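Side-chain contacts in tRNA (adenine(9)-N1)-methyltransferase (Sulfolobus acidocaldarius, PDB 5A7Z), which catalyses the S-adenosyl-L-methionine-dependent methylation of adenosine 9 in tRNA, forming N1-methyladenosine at that position: residues 168-171 / 172-175; 188-191 / 192-196; 208-211 / 212-215; 245-248 / 249-253. One frame throughout, in Å; residues are numbered along the deposited sequence.

From the N terminus the four contacts follow one another in series; none nests in or crosses another. Contact 1 closes a turn in the loop between strands 162-164 and 175-178. Contact 2 ends helix 188-192 and leads into strand 196-202, beside contact 1: Asn195 hydrogen-bonds Asn174 N and Glu172 O. Contact 3 turns from strand 208-209 into helix 211-220, with centres 15 to 21 Å from the other three. Contact 4 lies within helix 242-255, whose Lys253 reaches the backbone oxygens of Leu191 and His194 in contact 2. Contacts 1, 2 and 4 thus form a connected chain, while contact 3 touches none of them.

Contact 1 of 4, residues 168-171 / 172-175; sequences SLSD and EDNP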
ATOM      1  N   SER A 168     -17.342   5.681  -2.114  1.00 53.84           N
ATOM      2  CA  SER A 168     -17.910   5.911  -0.799  1.00 50.80           C
ATOM      3  C   SER A 168     -16.880   6.693   0.021  1.00 52.45           C
ATOM      4  O   SER A 168     -15.727   6.282   0.126  1.00 56.26           O
ATOM      5  CB  SER A 168     -18.170   4.558  -0.151  1.00 53.23           C
ATOM      6  OG  SER A 168     -19.063   4.659   0.928  1.00 61.99           O
ATOM      7  N   LEU A 169     -17.274   7.825   0.577  1.00 47.68           N
ATOM      8  CA  LEU A 169     -16.309   8.749   1.145  1.00 49.35           C
ATOM      9  C   LEU A 169     -16.670   9.021   2.575  1.00 50.92           C
ATOM     10  O   LEU A 169     -17.763   9.486   2.845  1.00 52.13           O
ATOM     11  CB  LEU A 169     -16.309  10.058   0.365  1.00 51.50           C
ATOM     12  CG  LEU A 169     -15.043  10.918   0.509  1.00 53.92           C
ATOM     13  CD1 LEU A 169     -13.965  10.447  -0.431  1.00 53.86           C
ATOM     14  CD2 LEU A 169     -15.351  12.374   0.229  1.00 65.03           C
ATOM     15  N   SER A 170     -15.750   8.727   3.495  1.00 47.25           N
ATOM     16  CA  SER A 170     -16.008   8.922   4.911  1.00 47.50           C
ATOM     17  C   SER A 170     -15.608  10.325   5.422  1.00 45.80           C
ATOM     18  O   SER A 170     -14.805  11.049   4.799  1.00 43.94           O
ATOM     19  CB  SER A 170     -15.315   7.834   5.728  1.00 45.64           C
ATOM     20  OG  SER A 170     -14.069   8.272   6.192  1.00 50.95           O
ATOM     21  N   ASP A 171     -16.202  10.681   6.560  1.00 39.42           N
ATOM     22  CA  ASP A 171     -15.846  11.867   7.352  1.00 47.25           C
ATOM     23  C   ASP A 171     -14.358  12.135   7.463  1.00 42.88           C
ATOM     24  O   ASP A 171     -13.961  13.261   7.722  1.00 39.85           O
ATOM     25  CB  ASP A 171     -16.348  11.682   8.808  1.00 50.67           C
ATOM     26  CG  ASP A 171     -17.654  12.391   9.075  1.00 54.44           C
ATOM     27  OD1 ASP A 171     -17.887  13.440   8.465  1.00 70.98           O
ATOM     28  OD2 ASP A 171     -18.438  11.910   9.920  1.00 61.47           O
ATOM     29  N   GLU A 172     -13.573  11.063   7.489  1.00 42.63           N
ATOM     30  CA  GLU A 172     -12.170  11.139   7.856  1.00 40.02           C
ATOM     31  C   GLU A 172     -11.241  11.043   6.675  1.00 37.77           C
ATOM     32  O   GLU A 172     -10.063  11.265   6.833  1.00 34.62           O
ATOM     33  CB  GLU A 172     -11.818  10.048   8.854  1.00 44.82           C
ATOM     34  CG  GLU A 172     -11.558  10.601  10.241  1.00 56.74           C
ATOM     35  CD  GLU A 172     -11.119   9.541  11.217  1.00 63.50           C
ATOM     36  OE1 GLU A 172     -11.553   8.382  11.056  1.00 70.07           O
ATOM     37  OE2 GLU A 172     -10.356   9.873  12.151  1.00 66.05           O
ATOM     38  N   ASP A 173     -11.767  10.694   5.502  1.00 34.44           N
ATOM     39  CA  ASP A 173     -10.956  10.608   4.300  1.00 34.34           C
ATOM     40  C   ASP A 173     -10.480  11.956   3.952  1.00 32.45           C
ATOM     41  O   ASP A 173     -11.263  12.863   3.863  1.00 40.75           O
ATOM     42  CB  ASP A 173     -11.775  10.105   3.131  1.00 35.55           C
ATOM     43  CG  ASP A 173     -12.253   8.706   3.324  1.00 37.10           C
ATOM     44  OD1 ASP A 173     -11.669   7.974   4.166  1.00 37.38           O
ATOM     45  OD2 ASP A 173     -13.223   8.327   2.625  1.00 39.45           O
ATOM     46  N   ASN A 174      -9.213  12.078   3.649  1.00 33.79           N
ATOM     47  CA  ASN A 174      -8.664  13.362   3.272  1.00 37.43           C
ATOM     48  C   ASN A 174      -7.893  13.234   1.966  1.00 38.26           C
ATOM     49  O   ASN A 174      -6.666  13.136   1.979  1.00 34.91           O
ATOM     50  CB  ASN A 174      -7.773  13.852   4.382  1.00 38.25           C
ATOM     51  CG  ASN A 174      -7.100  15.135   4.050  1.00 41.01           C
ATOM     52  OD1 ASN A 174      -7.498  15.855   3.149  1.00 35.33           O
ATOM     53  ND2 ASN A 174      -6.030  15.405   4.744  1.00 46.18           N
ATOM     54  N   PRO A 175      -8.627  13.206   0.829  1.00 38.64           N
ATOM     55  CA  PRO A 175      -8.124  12.689  -0.434  1.00 36.06           C
ATOM     56  C   PRO A 175      -7.337  13.698  -1.200  1.00 38.07           C
ATOM     57  O   PRO A 175      -7.572  14.898  -1.075  1.00 38.27           O
ATOM     58  CB  PRO A 175      -9.396  12.349  -1.218  1.00 39.60           C
ATOM     59  CG  PRO A 175     -10.534  12.573  -0.276  1.00 39.99           C
ATOM     60  CD  PRO A 175     -10.038  13.562   0.720  1.00 39.64           C
TER
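Asp173 folds its carboxylate back onto Ser170: OD2 accepts a hydrogen bond from Ser170 N at 2.7 Å, with the N-H coming from above the carboxylate plane. The aspartate CG sits anti to its own carbonyl carbon (chi1 -65°), which turns the acid back across the mouth of the turn. In return Asp173 N donates to Ser170 O at 3.1 Å, the closing bond of a type I beta turn from Ser170 to Asp173. Ser170 OG accepts from Glu172 N at 3.1 Å, an ST turn inside the beta turn. The other carboxylate oxygen of Asp173, OD1, is held mainly by Tyr107 OH and by a salt bridge to Lys109. With an alanine in place of Asp173, Ser170 N would probably lose its acceptor and Lys109 its counter-charge, leaving the turn less firmly tied down. Apolar contact flanks the polar grip: the Leu169 side chain passes aslant of Pro175, its CD1 4.0 Å from Pro175 CG and 3.8 Å from Asp173 OD2. The turn projects at the surface of the SPOUT methyltransferase domain, between strands 162-164 and 175-178. At its base Leu169 and Pro175 rest on Phe224, and Asp173 and Pro175 reach Val196 of strand 196-202.

Contact 2 of 4, residues 188-191 / 192-196; sequences DQIL and RDHNV
His194 and Ile190 meet where helix 188-192 runs out into the loop before strand 196-202, a helix-to-strand connection of the SPOUT domain. His194 ND1 donates to Ile190 O at 2.9 Å in a nearly straight bond (166°). The oxygen lies at the edge of the imidazole, almost in its plane, a geometry that would help hold the rotation of the ring about CB-CG. The ring is brought there by CG standing anti to the histidine carbonyl carbon (chi1 -79°). His194 N reaches Leu191 O at 3.3 Å from above the carbonyl plane, so backbone and side chain of one residue bind two successive carbonyls of the last turn. A leucine in its place has no N-H to offer, and Ile190 O would probably be left without this partner and the loop less firmly fastened to the end of the helix. Farther back, Asp193 N donates to Gln189 O at 2.8 Å and Arg192 N to Asp188 O at 3.1 Å. Arg192 runs alongside Asp188 with carboxylate and guanidinium planes nearly parallel, yet their salt bridge, OD1 to NH2, is long at 3.9 Å. Each has a stronger partner outside: Leu259 N for Asp188 OD1 and Val252 O for Arg192 NH2, which tie this helix to the C-terminal helices. Gln189, its chain bent at chi2, crosses the arginine obliquely; its OE1 takes a weak bond from Arg192 NH1 at 3.1 Å, at the edge of the guanidinium and near its plane.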
ATOM      1  N   ASP A 188       6.950  15.978  -0.194  1.00 48.25           N
ATOM      2  CA  ASP A 188       6.966  14.919   0.800  1.00 54.92           C
ATOM      3  C   ASP A 188       5.814  15.112   1.777  1.00 53.50           C
ATOM      4  O   ASP A 188       5.086  14.172   2.093  1.00 48.83           O
ATOM      5  CB  ASP A 188       8.326  14.886   1.542  1.00 53.47           C
ATOM      6  CG  ASP A 188       9.443  14.216   0.706  1.00 67.17           C
ATOM      7  OD1 ASP A 188       9.392  12.974   0.553  1.00 76.46           O
ATOM      8  OD2 ASP A 188      10.363  14.925   0.195  1.00 67.00           O
ATOM      9  N   GLN A 189       5.618  16.339   2.227  1.00 55.20           N
ATOM     10  CA  GLN A 189       4.671  16.567   3.293  1.00 57.05           C
ATOM     11  C   GLN A 189       3.242  16.564   2.770  1.00 49.78           C
ATOM     12  O   GLN A 189       2.347  16.021   3.432  1.00 45.62           O
ATOM     13  CB  GLN A 189       5.010  17.848   4.074  1.00 64.03           C
ATOM     14  CG  GLN A 189       6.318  17.749   4.898  1.00 70.10           C
ATOM     15  CD  GLN A 189       6.481  16.416   5.655  1.00 76.45           C
ATOM     16  OE1 GLN A 189       7.263  15.529   5.248  1.00 62.53           O
ATOM     17  NE2 GLN A 189       5.735  16.263   6.752  1.00 78.06           N
ATOM     18  N   ILE A 190       3.022  17.081   1.565  1.00 40.11           N
ATOM     19  CA  ILE A 190       1.683  16.970   0.979  1.00 42.80           C
ATOM     20  C   ILE A 190       1.214  15.523   1.066  1.00 42.59           C
ATOM     21  O   ILE A 190       0.092  15.239   1.475  1.00 37.40           O
ATOM     22  CB  ILE A 190       1.635  17.373  -0.485  1.00 46.91           C
ATOM     23  CG1 ILE A 190       1.926  18.869  -0.658  1.00 49.77           C
ATOM     24  CG2 ILE A 190       0.259  17.035  -1.065  1.00 50.35           C
ATOM     25  CD1 ILE A 190       1.027  19.772   0.135  1.00 50.84           C
ATOM     26  N   LEU A 191       2.101  14.605   0.700  1.00 40.96           N
ATOM     27  CA  LEU A 191       1.769  13.192   0.703  1.00 43.65           C
ATOM     28  C   LEU A 191       1.571  12.616   2.086  1.00 44.91           C
ATOM     29  O   LEU A 191       0.638  11.856   2.298  1.00 42.56           O
ATOM     30  CB  LEU A 191       2.824  12.390  -0.029  1.00 45.93           C
ATOM     31  CG  LEU A 191       3.048  12.791  -1.483  1.00 42.11           C
ATOM     32  CD1 LEU A 191       4.032  11.829  -2.110  1.00 40.87           C
ATOM     33  CD2 LEU A 191       1.731  12.827  -2.258  1.00 45.07           C
ATOM     34  N   ARG A 192       2.441  12.968   3.034  1.00 48.66           N
ATOM     35  CA  ARG A 192       2.327  12.405   4.376  1.00 48.75           C
ATOM     36  C   ARG A 192       1.090  12.963   5.050  1.00 48.14           C
ATOM     37  O   ARG A 192       0.442  12.282   5.832  1.00 47.02           O
ATOM     38  CB  ARG A 192       3.583  12.662   5.212  1.00 51.97           C
ATOM     39  CG  ARG A 192       4.845  12.076   4.576  1.00 58.11           C
ATOM     40  CD  ARG A 192       5.809  11.430   5.573  1.00 61.95           C
ATOM     41  NE  ARG A 192       6.893  10.725   4.873  1.00 62.49           N
ATOM     42  CZ  ARG A 192       7.941  11.325   4.294  1.00 63.91           C
ATOM     43  NH1 ARG A 192       8.094  12.650   4.378  1.00 63.16           N
ATOM     44  NH2 ARG A 192       8.847  10.603   3.632  1.00 60.30           N
ATOM     45  N   ASP A 193       0.719  14.174   4.680  1.00 45.41           N
ATOM     46  CA  ASP A 193      -0.432  14.819   5.281  1.00 45.31           C
ATOM     47  C   ASP A 193      -1.770  14.370   4.745  1.00 48.54           C
ATOM     48  O   ASP A 193      -2.778  14.805   5.258  1.00 52.19           O
ATOM     49  CB  ASP A 193      -0.342  16.329   5.103  1.00 55.15           C
ATOM     50  CG  ASP A 193       0.757  16.954   5.952  1.00 60.18           C
ATOM     51  OD1 ASP A 193       1.456  16.191   6.685  1.00 56.08           O
ATOM     52  OD2 ASP A 193       0.933  18.199   5.858  1.00 58.88           O
ATOM     53  N   HIS A 194      -1.803  13.538   3.718  1.00 43.11           N
ATOM     54  CA  HIS A 194      -3.067  13.060   3.201  1.00 38.18           C
ATOM     55  C   HIS A 194      -3.221  11.587   3.436  1.00 36.35           C
ATOM     56  O   HIS A 194      -2.262  10.908   3.582  1.00 38.56           O
ATOM     57  CB  HIS A 194      -3.212  13.403   1.750  1.00 38.58           C
ATOM     58  CG  HIS A 194      -3.605  14.813   1.516  1.00 42.34           C
ATOM     59  ND1 HIS A 194      -2.696  15.835   1.479  1.00 47.20           N
ATOM     60  CD2 HIS A 194      -4.813  15.377   1.317  1.00 44.75           C
ATOM     61  CE1 HIS A 194      -3.323  16.971   1.261  1.00 46.87           C
ATOM     62  NE2 HIS A 194      -4.609  16.721   1.164  1.00 45.28           N
ATOM     63  N   ASN A 195      -4.435  11.091   3.505  1.00 33.88           N
ATOM     64  CA  ASN A 195      -4.609   9.670   3.838  1.00 33.38           C
ATOM     65  C   ASN A 195      -5.343   8.842   2.776  1.00 31.46           C
ATOM     66  O   ASN A 195      -5.575   7.651   2.971  1.00 33.87           O
ATOM     67  CB  ASN A 195      -5.256   9.500   5.208  1.00 28.90           C
ATOM     68  CG  ASN A 195      -6.632  10.076   5.275  1.00 30.65           C
ATOM     69  OD1 ASN A 195      -7.180  10.505   4.280  1.00 33.05           O
ATOM     70  ND2 ASN A 195      -7.221  10.062   6.461  1.00 31.80           N
ATOM     71  N   VAL A 196      -5.748   9.493   1.691  1.00 32.28           N
ATOM     72  CA  VAL A 196      -6.456   8.824   0.577  1.00 30.54           C
ATOM     73  C   VAL A 196      -5.908   9.371  -0.752  1.00 28.33           C
ATOM     74  O   VAL A 196      -5.825  10.575  -0.936  1.00 30.32           O
ATOM     75  CB  VAL A 196      -7.972   9.054   0.643  1.00 30.03           C
ATOM     76  CG1 VAL A 196      -8.668   8.418  -0.557  1.00 33.07           C
ATOM     77  CG2 VAL A 196      -8.540   8.521   1.939  1.00 30.90           C
TER

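Contact 3 of 4, residues 208-211 / 212-215; sequences RLDR and ATER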
ATOM      1  N   ARG A 208      -5.209  12.709 -16.515  1.00 65.80           N
ATOM      2  CA  ARG A 208      -5.646  11.527 -15.807  1.00 67.16           C
ATOM      3  C   ARG A 208      -6.990  11.828 -15.220  1.00 57.60           C
ATOM      4  O   ARG A 208      -7.101  12.487 -14.206  1.00 58.89           O
ATOM      5  CB  ARG A 208      -4.660  11.169 -14.701  1.00 70.25           C
ATOM      6  CG  ARG A 208      -4.577   9.702 -14.368  1.00 63.13           C
ATOM      7  CD  ARG A 208      -3.576   9.467 -13.267  1.00 63.86           C
ATOM      8  NE  ARG A 208      -2.234   9.298 -13.792  1.00 58.01           N
ATOM      9  CZ  ARG A 208      -1.827   8.230 -14.443  1.00 54.40           C
ATOM     10  NH1 ARG A 208      -2.639   7.237 -14.660  1.00 55.63           N
ATOM     11  NH2 ARG A 208      -0.603   8.161 -14.880  1.00 63.71           N
ATOM     12  N   LEU A 209      -8.004  11.356 -15.900  1.00 51.56           N
ATOM     13  CA  LEU A 209      -9.365  11.536 -15.472  1.00 51.15           C
ATOM     14  C   LEU A 209      -9.722  10.522 -14.386  1.00 44.79           C
ATOM     15  O   LEU A 209      -9.619   9.303 -14.577  1.00 38.87           O
ATOM     16  CB  LEU A 209     -10.335  11.411 -16.661  1.00 58.03           C
ATOM     17  CG  LEU A 209     -11.843  11.279 -16.329  1.00 63.61           C
ATOM     18  CD1 LEU A 209     -12.360  12.423 -15.445  1.00 64.31           C
ATOM     19  CD2 LEU A 209     -12.680  11.178 -17.602  1.00 57.37           C
ATOM     20  N   ASP A 210     -10.103  11.063 -13.238  1.00 42.28           N
ATOM     21  CA  ASP A 210     -10.738  10.323 -12.164  1.00 40.95           C
ATOM     22  C   ASP A 210     -12.255  10.554 -12.227  1.00 36.89           C
ATOM     23  O   ASP A 210     -12.788  11.472 -11.598  1.00 37.08           O
ATOM     24  CB  ASP A 210     -10.202  10.843 -10.850  1.00 43.54           C
ATOM     25  CG  ASP A 210     -10.328  12.330 -10.747  1.00 47.00           C
ATOM     26  OD1 ASP A 210      -9.940  13.008 -11.726  1.00 56.95           O
ATOM     27  OD2 ASP A 210     -10.884  12.826  -9.750  1.00 41.27           O
ATOM     28  N   ARG A 211     -12.941   9.732 -13.002  1.00 31.07           N
ATOM     29  CA  ARG A 211     -14.297  10.020 -13.369  1.00 32.28           C
ATOM     30  C   ARG A 211     -15.307   9.727 -12.240  1.00 31.63           C
ATOM     31  O   ARG A 211     -16.271  10.448 -12.083  1.00 31.07           O
ATOM     32  CB  ARG A 211     -14.673   9.185 -14.579  1.00 38.15           C
ATOM     33  CG  ARG A 211     -16.099   9.419 -15.046  1.00 41.02           C
ATOM     34  CD  ARG A 211     -16.229  10.810 -15.628  1.00 43.35           C
ATOM     35  NE  ARG A 211     -17.324  10.947 -16.603  1.00 43.29           N
ATOM     36  CZ  ARG A 211     -17.296  11.802 -17.632  1.00 44.28           C
ATOM     37  NH1 ARG A 211     -16.209  12.557 -17.844  1.00 42.68           N
ATOM     38  NH2 ARG A 211     -18.341  11.902 -18.456  1.00 38.31           N
ATOM     39  N   ALA A 212     -15.145   8.623 -11.520  1.00 30.35           N
ATOM     40  CA  ALA A 212     -16.138   8.266 -10.496  1.00 31.61           C
ATOM     41  C   ALA A 212     -15.988   9.206  -9.287  1.00 33.97           C
ATOM     42  O   ALA A 212     -16.959   9.545  -8.606  1.00 31.63           O
ATOM     43  CB  ALA A 212     -16.001   6.821 -10.088  1.00 30.79           C
ATOM     44  N   THR A 213     -14.791   9.720  -9.088  1.00 35.05           N
ATOM     45  CA  THR A 213     -14.594  10.699  -8.040  1.00 41.44           C
ATOM     46  C   THR A 213     -15.065  12.113  -8.467  1.00 37.17           C
ATOM     47  O   THR A 213     -15.625  12.848  -7.667  1.00 41.66           O
ATOM     48  CB  THR A 213     -13.126  10.689  -7.516  1.00 46.79           C
ATOM     49  OG1 THR A 213     -12.255  11.380  -8.423  1.00 52.79           O
ATOM     50  CG2 THR A 213     -12.641   9.262  -7.353  1.00 44.37           C
ATOM     51  N   GLU A 214     -14.871  12.469  -9.728  1.00 38.38           N
ATOM     52  CA  GLU A 214     -15.472  13.696 -10.286  1.00 41.27           C
ATOM     53  C   GLU A 214     -16.992  13.698 -10.138  1.00 37.13           C
ATOM     54  O   GLU A 214     -17.609  14.711  -9.818  1.00 31.77           O
ATOM     55  CB  GLU A 214     -15.089  13.828 -11.746  1.00 44.02           C
ATOM     56  CG  GLU A 214     -15.866  14.854 -12.518  1.00 50.78           C
ATOM     57  CD  GLU A 214     -15.579  14.759 -13.997  1.00 56.11           C
ATOM     58  OE1 GLU A 214     -14.415  14.978 -14.370  1.00 65.83           O
ATOM     59  OE2 GLU A 214     -16.492  14.398 -14.773  1.00 59.75           O
ATOM     60  N   ARG A 215     -17.583  12.541 -10.339  1.00 37.16           N
ATOM     61  CA  ARG A 215     -19.008  12.394 -10.206  1.00 38.80           C
ATOM     62  C   ARG A 215     -19.460  12.639  -8.770  1.00 39.28           C
ATOM     63  O   ARG A 215     -20.471  13.326  -8.534  1.00 31.03           O
ATOM     64  CB  ARG A 215     -19.418  11.015 -10.672  1.00 44.51           C
ATOM     65  CG  ARG A 215     -20.858  10.634 -10.368  1.00 50.07           C
ATOM     66  CD  ARG A 215     -21.155   9.191 -10.809  1.00 55.76           C
ATOM     67  NE  ARG A 215     -20.340   8.760 -11.956  1.00 51.82           N
ATOM     68  CZ  ARG A 215     -19.618   7.634 -11.993  1.00 53.18           C
ATOM     69  NH1 ARG A 215     -19.605   6.783 -10.957  1.00 56.07           N
ATOM     70  NH2 ARG A 215     -18.917   7.351 -13.075  1.00 49.62           N
TER
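Arg211 and Glu214 both send CG anti to their backbone N (chi1 180° and 167°), but the arginine then bends at chi2 (69°) whereas the glutamate stays extended beyond CG, and the two charged ends meet. Glu214 OE2 comes over one face of the Arg211 guanidinium, 3.6 Å from NH1. No N-H points at it, so the salt bridge acts through charge alone. The other carboxylate oxygen, OE1, rests 3.5 Å from Leu209 CD1 and thus against the end of an apolar chain. Arg215 doubles back at chi3, so that its NH2 lies 4.0 Å from Arg211 CG, while the two guanidinium planes stand steeply to one another. The backbone beneath is the first turn of helix 211-220: Glu214 N donates to Asp210 O at 3.0 Å and Arg215 N to Arg211 O, also at 3.0 Å. Asp210 occupies the N-cap position, but its side chain makes no capping bond; its OD1 instead forms a salt bridge with Arg226. The start of the helix is served by Asp113, whose carboxylate oxygens accept from Ala212 N and Thr213 N. The contact therefore joins two parts of the sheet to one helix. Strand 208-209 runs antiparallel to strand 196-202, Asp210 and Thr213 pack on Val198 of that strand, and Asp113, at the end of strand 109-113, holds the first turn of helix 211-220.

Contact 4 of 4, residues 245-248 / 249-253; sequences ILEI and ILRVK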
ATOM      1  N   ILE A 245       3.305   4.800  -9.900  1.00 30.14           N
ATOM      2  CA  ILE A 245       2.832   5.916  -9.093  1.00 31.67           C
ATOM      3  C   ILE A 245       2.437   5.443  -7.684  1.00 31.25           C
ATOM      4  O   ILE A 245       2.785   6.083  -6.675  1.00 30.56           O
ATOM      5  CB  ILE A 245       1.592   6.605  -9.739  1.00 31.85           C
ATOM      6  CG1 ILE A 245       1.944   7.250 -11.087  1.00 38.55           C
ATOM      7  CG2 ILE A 245       1.020   7.667  -8.818  1.00 28.93           C
ATOM      8  CD1 ILE A 245       3.029   8.300 -10.990  1.00 42.50           C
ATOM      9  N   LEU A 246       1.657   4.367  -7.614  1.00 28.73           N
ATOM     10  CA  LEU A 246       1.277   3.793  -6.320  1.00 29.05           C
ATOM     11  C   LEU A 246       2.521   3.505  -5.465  1.00 29.17           C
ATOM     12  O   LEU A 246       2.617   3.908  -4.315  1.00 30.22           O
ATOM     13  CB  LEU A 246       0.528   2.504  -6.547  1.00 31.49           C
ATOM     14  CG  LEU A 246       0.088   1.780  -5.276  1.00 33.87           C
ATOM     15  CD1 LEU A 246      -0.755   2.708  -4.450  1.00 34.72           C
ATOM     16  CD2 LEU A 246      -0.707   0.527  -5.629  1.00 36.48           C
ATOM     17  N   GLU A 247       3.483   2.808  -6.038  1.00 31.83           N
ATOM     18  CA  GLU A 247       4.679   2.458  -5.290  1.00 33.59           C
ATOM     19  C   GLU A 247       5.460   3.689  -4.793  1.00 34.33           C
ATOM     20  O   GLU A 247       6.000   3.683  -3.689  1.00 33.23           O
ATOM     21  CB  GLU A 247       5.591   1.548  -6.104  1.00 35.97           C
ATOM     22  CG  GLU A 247       6.814   1.153  -5.315  1.00 37.67           C
ATOM     23  CD  GLU A 247       7.655   0.089  -5.983  1.00 42.23           C
ATOM     24  OE1 GLU A 247       7.141  -0.594  -6.884  1.00 48.59           O
ATOM     25  OE2 GLU A 247       8.849  -0.063  -5.598  1.00 45.90           O
ATOM     26  N   ILE A 248       5.491   4.746  -5.586  1.00 33.16           N
ATOM     27  CA  ILE A 248       6.115   5.982  -5.144  1.00 34.74           C
ATOM     28  C   ILE A 248       5.448   6.539  -3.905  1.00 34.59           C
ATOM     29  O   ILE A 248       6.131   7.033  -2.993  1.00 34.27           O
ATOM     30  CB  ILE A 248       6.101   7.064  -6.239  1.00 34.43           C
ATOM     31  CG1 ILE A 248       7.104   6.715  -7.345  1.00 37.81           C
ATOM     32  CG2 ILE A 248       6.421   8.426  -5.636  1.00 37.13           C
ATOM     33  CD1 ILE A 248       6.897   7.476  -8.642  1.00 38.43           C
ATOM     34  N   ILE A 249       4.118   6.555  -3.902  1.00 35.51           N
ATOM     35  CA  ILE A 249       3.367   7.125  -2.769  1.00 34.28           C
ATOM     36  C   ILE A 249       3.711   6.286  -1.543  1.00 31.73           C
ATOM     37  O   ILE A 249       3.998   6.800  -0.484  1.00 31.91           O
ATOM     38  CB  ILE A 249       1.819   7.089  -2.976  1.00 35.72           C
ATOM     39  CG1 ILE A 249       1.378   7.748  -4.289  1.00 40.81           C
ATOM     40  CG2 ILE A 249       1.097   7.753  -1.814  1.00 32.74           C
ATOM     41  CD1 ILE A 249       1.745   9.203  -4.407  1.00 40.40           C
ATOM     42  N   LEU A 250       3.663   4.987  -1.704  1.00 32.06           N
ATOM     43  CA  LEU A 250       3.896   4.078  -0.591  1.00 32.78           C
ATOM     44  C   LEU A 250       5.372   4.111  -0.119  1.00 32.93           C
ATOM     45  O   LEU A 250       5.622   3.952   1.054  1.00 34.33           O
ATOM     46  CB  LEU A 250       3.464   2.668  -0.969  1.00 32.87           C
ATOM     47  CG  LEU A 250       1.968   2.474  -1.273  1.00 37.28           C
ATOM     48  CD1 LEU A 250       1.730   1.105  -1.901  1.00 38.88           C
ATOM     49  CD2 LEU A 250       1.129   2.617  -0.011  1.00 37.22           C
ATOM     50  N   ARG A 251       6.328   4.386  -1.014  1.00 32.95           N
ATOM     51  CA  ARG A 251       7.732   4.521  -0.594  1.00 36.17           C
ATOM     52  C   ARG A 251       7.801   5.601   0.428  1.00 32.88           C
ATOM     53  O   ARG A 251       8.521   5.500   1.391  1.00 29.28           O
ATOM     54  CB  ARG A 251       8.667   4.993  -1.725  1.00 42.49           C
ATOM     55  CG  ARG A 251       8.819   4.136  -2.960  1.00 45.24           C
ATOM     56  CD  ARG A 251       9.197   2.745  -2.649  1.00 46.09           C
ATOM     57  NE  ARG A 251       9.922   2.100  -3.760  1.00 44.63           N
ATOM     58  CZ  ARG A 251      11.185   1.704  -3.683  1.00 45.10           C
ATOM     59  NH1 ARG A 251      11.922   2.007  -2.624  1.00 48.92           N
ATOM     60  NH2 ARG A 251      11.732   1.056  -4.677  1.00 51.89           N
ATOM     61  N   VAL A 252       7.148   6.714   0.108  1.00 33.41           N
ATOM     62  CA  VAL A 252       7.277   7.932   0.866  1.00 33.53           C
ATOM     63  C   VAL A 252       6.540   7.781   2.199  1.00 37.23           C
ATOM     64  O   VAL A 252       7.082   8.096   3.248  1.00 38.66           O
ATOM     65  CB  VAL A 252       6.738   9.126   0.072  1.00 34.31           C
ATOM     66  CG1 VAL A 252       6.634  10.343   0.955  1.00 39.01           C
ATOM     67  CG2 VAL A 252       7.633   9.418  -1.128  1.00 35.23           C
ATOM     68  N   LYS A 253       5.366   7.179   2.171  1.00 34.48           N
ATOM     69  CA  LYS A 253       4.532   7.139   3.364  1.00 34.64           C
ATOM     70  C   LYS A 253       4.878   6.021   4.319  1.00 35.82           C
ATOM     71  O   LYS A 253       4.663   6.160   5.522  1.00 33.79           O
ATOM     72  CB  LYS A 253       3.089   6.998   2.984  1.00 34.76           C
ATOM     73  CG  LYS A 253       2.553   8.196   2.224  1.00 37.07           C
ATOM     74  CD  LYS A 253       1.062   8.065   2.031  1.00 36.62           C
ATOM     75  CE  LYS A 253       0.313   8.076   3.369  1.00 33.46           C
ATOM     76  NZ  LYS A 253       0.388   9.426   3.961  1.00 32.87           N
TER
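Glu247 with Arg251, and Leu246 with Leu250, are contacts one turn apart along helix 242-255, in a buried contact whose centre is about 8 Å from the centre of the chain. The polar pair runs side by side, pointing the same way. Glu247 OE2 approaches the edge of the Arg251 guanidinium, near its plane, and is shared by two N-H groups, NE at 3.0 Å and NH2 at 3.2 Å. Both bonds are weak and well bent; with the opposite charges they make a salt bridge. The carboxylate and guanidinium are only 18° from coplanar. Arg251 is bent at chi2 (-54°), which lays its chain against the preceding turn, its CG 2.9 Å from Glu247 O, and leaves the guanidinium beside the acid. The apolar pair crosses aslant: Leu250 CD1 sits 3.8 Å from Leu246 CG and 3.9 Å from Leu246 CD1. Behind both pairs run regular helical bonds, among them Leu250 N to Leu246 O at 3.0 Å and Arg251 N to Glu247 O at 2.8 Å. Leu246 packs on Cys135 and Leu250 on Phe142 of helix 122-142, Ile245 and Ile249 lie on strand 196-202, and Val252 and Arg251 meet Ala262 of helix 259-265. Apolar residues embedded against sheet and helices, with an i to i+4 ion pair on a partly exposed side, mark an amphipathic helix packed on the sheet of an alpha/beta SPOUT domain.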